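Local coordinates for protein probable ss-1,3-N-acetylglucosaminyltransferase (Staphylococcus aureus subsp. aureus N315, PDB 6H21) that is a probable glycosyltransferase built from a GT-A-type family 2 domain followed by a helical linker domain, with manganese and uridine-diphosphate-N-acetylglucosamine bound in the model, at residues Arg277-Gly282 and Lys317-Ile322. Residues are numbered along the deposited sequence; the frame is centred on the assembly and turned at random.
Sequences RLLRHG and KYVTQI
Arg-280 reaches out from helix 264-281 to Thr-320, its NH2 making the closest approach, 3.6 Å from Thr-320 CG2 and equally 3.6 Å from its OG1. The arginine chain runs extended from CG to NE and meets the threonine side chain at about a right angle, and the methyl sits oblique to the guanidinium plane. In Thr-320, CG2 is anti to the backbone N (and OG1 anti to the carbonyl carbon), a setting that presents both branches to the same nitrogen. Neither approach counts as a hydrogen bond, and that of NH2 to CG2 is van der Waals contact; the guanidinium finds a polar partner elsewhere, NH1 bonding to the hydroxyl of Tyr-170.

Both segments belong to the TarS linker domain, a helical region beside the GT-A domain, where the loop leading into helix 324-332 packs along the last turns of helix 264-281. Thr-320 N hydrogen-bonds to Thr-276 OG1, one turn earlier on that helix. Within the loop, Gln-321 folds back so that NE2 makes a weak, bent bond to Val-319 O (2.7 Å, 128° at the hydrogen).

The apolar part is a light touch between buried side chains: Leu-279 CD1 stands 4.4 Å from Val-319 CG1. Leu-279 also rests on Phe-323 and Ile-330, while Val-319 leans on Leu-327, which brings helix 324-332 into the same apolar cluster.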
loop_
_atom_site.group_PDB
_atom_site.type_symbol
_atom_site.label_atom_id
_atom_site.label_comp_id
_atom_site.label_asym_id
_atom_site.label_seq_id
_atom_site.Cartn_x
_atom_site.Cartn_y
_atom_site.Cartn_z
ATOM N N ARG C 277 -1.835 6.013 -21.769
ATOM C CA ARG C 277 -2.610 5.152 -22.656
ATOM C C ARG C 277 -2.316 3.672 -22.352
ATOM O O ARG C 277 -3.239 2.846 -22.327
ATOM C CB ARG C 277 -2.316 5.492 -24.122
ATOM C CG ARG C 277 -3.010 4.582 -25.126
ATOM C CD ARG C 277 -2.100 3.482 -25.624
ATOM N NE ARG C 277 -2.894 2.350 -26.090
ATOM C CZ ARG C 277 -2.528 1.077 -25.979
ATOM N NH1 ARG C 277 -3.390 0.129 -26.316
ATOM N NH2 ARG C 277 -1.322 0.758 -25.513
ATOM N N LEU C 278 -1.043 3.335 -22.143
ATOM C CA LEU C 278 -0.630 1.953 -21.910
ATOM C C LEU C 278 -1.237 1.407 -20.602
ATOM O O LEU C 278 -1.746 0.276 -20.527
ATOM C CB LEU C 278 0.900 1.912 -21.880
ATOM C CG LEU C 278 1.527 0.546 -21.655
ATOM C CD1 LEU C 278 1.190 -0.387 -22.794
ATOM C CD2 LEU C 278 3.031 0.657 -21.501
ATOM N N LEU C 279 -1.168 2.213 -19.550
ATOM C CA LEU C 279 -1.737 1.847 -18.251
ATOM C C LEU C 279 -3.265 1.735 -18.325
ATOM O O LEU C 279 -3.833 0.921 -17.610
ATOM C CB LEU C 279 -1.302 2.886 -17.215
ATOM C CG LEU C 279 0.171 2.800 -16.824
ATOM C CD1 LEU C 279 0.558 3.946 -15.912
ATOM C CD2 LEU C 279 0.479 1.462 -16.159
ATOM N N ARG C 280 -3.907 2.504 -19.214
ATOM C CA ARG C 280 -5.379 2.534 -19.353
ATOM C C ARG C 280 -5.916 1.386 -20.222
ATOM O O ARG C 280 -7.009 0.880 -19.948
ATOM C CB ARG C 280 -5.845 3.865 -19.941
ATOM C CG ARG C 280 -6.069 4.944 -18.895
ATOM C CD ARG C 280 -6.654 6.220 -19.471
ATOM N NE ARG C 280 -6.688 7.216 -18.413
ATOM C CZ ARG C 280 -6.574 8.530 -18.587
ATOM N NH1 ARG C 280 -6.280 9.022 -19.785
ATOM N NH2 ARG C 280 -6.767 9.339 -17.557
ATOM N N HIS C 281 -5.165 0.976 -21.253
ATOM C CA HIS C 281 -5.705 0.040 -22.260
ATOM C C HIS C 281 -4.700 -1.045 -22.658
ATOM O O HIS C 281 -4.997 -1.812 -23.556
ATOM C CB HIS C 281 -6.174 0.817 -23.497
ATOM C CG HIS C 281 -7.328 1.715 -23.219
ATOM N ND1 HIS C 281 -8.544 1.236 -22.754
ATOM C CD2 HIS C 281 -7.459 3.054 -23.287
ATOM C CE1 HIS C 281 -9.371 2.242 -22.554
ATOM N NE2 HIS C 281 -8.734 3.366 -22.888
ATOM N N GLY C 282 -3.526 -1.102 -22.017
ATOM C CA GLY C 282 -2.515 -2.091 -22.351
ATOM C C GLY C 282 -2.990 -3.532 -22.190
ATOM O O GLY C 282 -3.967 -3.839 -21.481
ATOM N N LYS C 317 6.046 12.843 -14.929
ATOM C CA LYS C 317 5.210 13.952 -14.488
ATOM C C LYS C 317 4.065 14.200 -15.474
ATOM O O LYS C 317 3.125 14.877 -15.126
ATOM C CB LYS C 317 6.028 15.234 -14.316
ATOM C CG LYS C 317 6.684 15.813 -15.565
ATOM C CD LYS C 317 7.482 17.064 -15.229
ATOM C CE LYS C 317 8.305 17.608 -16.369
ATOM N NZ LYS C 317 9.520 16.786 -16.589
ATOM N N TYR C 318 4.147 13.657 -16.698
ATOM C CA TYR C 318 3.103 13.861 -17.679
ATOM C C TYR C 318 2.059 12.740 -17.629
ATOM O O TYR C 318 1.112 12.784 -18.362
ATOM C CB TYR C 318 3.721 14.008 -19.071
ATOM C CG TYR C 318 4.526 15.271 -19.211
ATOM C CD1 TYR C 318 3.903 16.510 -19.247
ATOM C CD2 TYR C 318 5.910 15.232 -19.263
ATOM C CE1 TYR C 318 4.633 17.685 -19.364
ATOM C CE2 TYR C 318 6.654 16.394 -19.373
ATOM C CZ TYR C 318 6.015 17.624 -19.422
ATOM O OH TYR C 318 6.750 18.767 -19.547
ATOM N N VAL C 319 2.222 11.759 -16.744
ATOM C CA VAL C 319 1.275 10.655 -16.634
ATOM C C VAL C 319 0.118 11.109 -15.736
ATOM O O VAL C 319 0.364 11.782 -14.732
ATOM C CB VAL C 319 1.980 9.420 -16.049
ATOM C CG1 VAL C 319 1.009 8.312 -15.704
ATOM C CG2 VAL C 319 3.087 8.937 -16.971
ATOM N N THR C 320 -1.120 10.724 -16.068
ATOM C CA THR C 320 -2.254 11.067 -15.233
ATOM C C THR C 320 -1.976 10.602 -13.789
ATOM O O THR C 320 -1.577 9.469 -13.558
ATOM C CB THR C 320 -3.560 10.541 -15.840
ATOM O OG1 THR C 320 -3.637 11.077 -17.164
ATOM C CG2 THR C 320 -4.790 10.987 -15.071
ATOM N N GLN C 321 -2.203 11.494 -12.820
ATOM C CA GLN C 321 -1.564 11.327 -11.511
ATOM C C GLN C 321 -2.187 10.168 -10.718
ATOM O O GLN C 321 -1.507 9.617 -9.891
ATOM C CB GLN C 321 -1.517 12.632 -10.705
ATOM C CG GLN C 321 -0.267 13.476 -10.983
ATOM C CD GLN C 321 1.040 12.713 -11.129
ATOM O OE1 GLN C 321 1.669 12.323 -10.143
ATOM N NE2 GLN C 321 1.482 12.490 -12.363
ATOM N N ILE C 322 -3.427 9.766 -10.992
ATOM C CA ILE C 322 -3.959 8.569 -10.337
ATOM C C ILE C 322 -3.020 7.370 -10.560
ATOM O O ILE C 322 -3.074 6.425 -9.796
ATOM C CB ILE C 322 -5.388 8.206 -10.786
ATOM C CG1 ILE C 322 -5.499 8.057 -12.302
ATOM C CG2 ILE C 322 -6.404 9.185 -10.238
ATOM C CD1 ILE C 322 -6.784 7.397 -12.754
#